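Local coordinates for protein Glucose/sorbosone dehydrogenases (Escherichia coli K12, PDB 2G8S) that belongs to the glucose/sorbosone dehydrogenase family, a group of proteins built on the beta-propeller fold, and carries a bound calcium ion, at residues G103-S106 with D107-K111. Numbering follows the deposited sequence. Where two conformers were deposited one is given.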
ATOM      1  N   GLY A 103      17.368  -2.709   5.213  1.00  7.27           N
ATOM      2  CA  GLY A 103      18.440  -3.092   6.124  1.00  7.40           C
ATOM      3  C   GLY A 103      18.295  -4.557   6.447  1.00  7.60           C
ATOM      4  O   GLY A 103      17.435  -5.233   5.882  1.00  8.38           O
ATOM      5  N   ARG A 104      19.127  -5.045   7.359  1.00  7.40           N
ATOM      6  CA  ARG A 104      19.104  -6.456   7.714  1.00  7.90           C
ATOM      7  C   ARG A 104      18.493  -6.632   9.090  1.00  8.01           C
ATOM      8  O   ARG A 104      18.910  -5.986  10.048  1.00  8.57           O
ATOM      9  CB  ARG A 104      20.522  -7.048   7.678  1.00  7.75           C
ATOM     10  CG  ARG A 104      20.549  -8.566   7.812  1.00  9.09           C
ATOM     11  CD  ARG A 104      21.967  -9.113   7.921  1.00  9.48           C
ATOM     12  NE  ARG A 104      21.989 -10.582   8.009  1.00 12.22           N
ATOM     13  CZ  ARG A 104      21.905 -11.270   9.146  1.00 12.33           C
ATOM     14  NH1 ARG A 104      21.781 -10.640  10.311  1.00 12.46           N
ATOM     15  NH2 ARG A 104      21.935 -12.605   9.123  1.00 13.94           N
ATOM     16  N   LEU A 105      17.495  -7.506   9.197  1.00  7.88           N
ATOM     17  CA  LEU A 105      16.884  -7.793  10.489  1.00  9.05           C
ATOM     18  C   LEU A 105      17.770  -8.757  11.280  1.00  9.35           C
ATOM     19  O   LEU A 105      18.098  -9.850  10.801  1.00  9.53           O
ATOM     20  CB  LEU A 105      15.488  -8.392  10.282  1.00  7.98           C
ATOM     21  CG  LEU A 105      14.619  -8.641  11.525  1.00  9.22           C
ATOM     22  CD1 LEU A 105      14.267  -7.359  12.268  1.00 10.12           C
ATOM     23  CD2 LEU A 105      13.367  -9.422  11.153  1.00  9.89           C
ATOM     24  N   SER A 106      18.167  -8.344  12.482  1.00 10.01           N
ATOM     25  CA  SER A 106      19.022  -9.193  13.316  1.00 10.76           C
ATOM     26  C   SER A 106      18.340 -10.517  13.653  1.00 11.33           C
ATOM     27  O   SER A 106      17.109 -10.609  13.700  1.00 10.95           O
ATOM     28  CB  SER A 106      19.441  -8.473  14.597  1.00 11.01           C
ATOM     29  OG  SER A 106      18.345  -8.253  15.455  1.00 11.47           O
ATOM     30  N   ASP A 107      19.156 -11.541  13.886  1.00 12.42           N
ATOM     31  CA  ASP A 107      18.675 -12.870  14.271  0.50 12.91           C
ATOM     32  C   ASP A 107      17.768 -12.807  15.493  1.00 12.86           C
ATOM     33  O   ASP A 107      16.783 -13.546  15.598  1.00 12.91           O
ATOM     34  CB  ASP A 107      19.862 -13.788  14.584  0.50 13.36           C
ATOM     35  CG  ASP A 107      20.649 -14.189  13.344  0.50 14.51           C
ATOM     36  OD1 ASP A 107      20.083 -14.193  12.230  0.50 16.31           O
ATOM     37  OD2 ASP A 107      21.842 -14.521  13.491  0.50 16.57           O
ATOM     38  N   ASP A 108      18.111 -11.923  16.432  1.00 12.56           N
ATOM     39  CA  ASP A 108      17.357 -11.816  17.685  1.00 12.43           C
ATOM     40  C   ASP A 108      16.173 -10.843  17.634  1.00 12.27           C
ATOM     41  O   ASP A 108      15.496 -10.617  18.639  1.00 12.34           O
ATOM     42  CB  ASP A 108      18.292 -11.530  18.880  1.00 12.74           C
ATOM     43  CG  ASP A 108      18.815 -10.097  18.917  1.00 13.89           C
ATOM     44  OD1 ASP A 108      18.425  -9.258  18.076  1.00 13.80           O
ATOM     45  OD2 ASP A 108      19.625  -9.795  19.824  1.00 16.01           O
ATOM     46  N   LEU A 109      15.940 -10.271  16.453  1.00 11.80           N
ATOM     47  CA  LEU A 109      14.776  -9.416  16.181  1.00 11.87           C
ATOM     48  C   LEU A 109      14.769  -8.073  16.924  1.00 11.89           C
ATOM     49  O   LEU A 109      13.743  -7.388  16.962  1.00 12.04           O
ATOM     50  CB  LEU A 109      13.459 -10.182  16.434  1.00 12.19           C
ATOM     51  CG  LEU A 109      13.280 -11.517  15.701  1.00 11.75           C
ATOM     52  CD1 LEU A 109      11.965 -12.198  16.103  1.00 11.99           C
ATOM     53  CD2 LEU A 109      13.362 -11.360  14.179  1.00 12.95           C
ATOM     54  N   SER A 110      15.915  -7.680  17.485  1.00 11.38           N
ATOM     55  CA  SER A 110      15.994  -6.435  18.248  1.00 11.24           C
ATOM     56  C   SER A 110      16.374  -5.223  17.405  1.00 10.92           C
ATOM     57  O   SER A 110      16.183  -4.078  17.842  1.00 10.61           O
ATOM     58  CB  SER A 110      16.999  -6.572  19.400  1.00 10.93           C
ATOM     59  OG  SER A 110      18.316  -6.724  18.901  1.00 12.15           O
ATOM     60  N   LYS A 111      16.912  -5.457  16.211  1.00 10.60           N
ATOM     61  CA  LYS A 111      17.465  -4.357  15.428  0.80 10.79           C
ATOM     62  C   LYS A 111      17.471  -4.580  13.915  1.00 10.48           C
ATOM     63  O   LYS A 111      17.450  -5.726  13.428  1.00 10.13           O
ATOM     64  CB  LYS A 111      18.871  -4.027  15.928  0.80 11.82           C
ATOM     65  CG  LYS A 111      19.917  -5.075  15.624  0.80 12.94           C
ATOM     66  CD  LYS A 111      21.222  -4.802  16.383  0.80 16.87           C
ATOM     67  CE  LYS A 111      21.161  -5.321  17.808  0.80 19.40           C
ATOM     68  NZ  LYS A 111      22.133  -4.629  18.689  0.80 21.45           N
TER
HETATM   69  O   HOH W   1      22.060 -11.058  13.576  1.00 21.13           O
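Ser106 turns its hydroxyl into the loop that follows it, where OG donates to Asp108 OD1 at 2.8 Å, reaching that oxygen almost end-on to its C-O bond. With OG held between the backbone N and the carbonyl carbon (chi1 67°), Ser106 OG also accepts from Lys111 N at 3.2 Å, while the CG methylene of Lys111 packs alongside. Asp108 OD1 is in turn gripped by three donors. Besides Ser106 OG, Ser110 OG donates to Asp108 OD1 at 2.7 Å, on the syn side but somewhat out of the carboxylate plane, and Ser110 N comes from above that plane, closing an Asx turn. These bonds should restrict the carboxylate's rotation and probably help to stabilise its negative charge.

The backbone closes the loop as well: Ser106 N donates to Lys111 O, 2.9 Å away, and Leu109 N bonds to Ser106 O in a type I beta turn, with Leu109 itself in a left-handed conformation. On another side of the loop Leu105 and Leu109 touch through their CD2 methyls, 3.6 Å apart. Arg104 has its chain extended from CG to NE; in one conformer of Asp107, OD1 lies 4.0 Å from Arg104 NH2, at best a long and doubtful salt bridge. A water accepts from Asp107 N and, weakly, from Arg104 NH1, in the plane of the guanidinium at its edge.

Arg81, just before strand 82-90, donates to the carbonyls of Leu105 and Ser106, and Leu54 packs on Leu105. The loop thus forms a surface turn of one propeller sheet, linking strand 96-105 to its antiparallel partner 112-113.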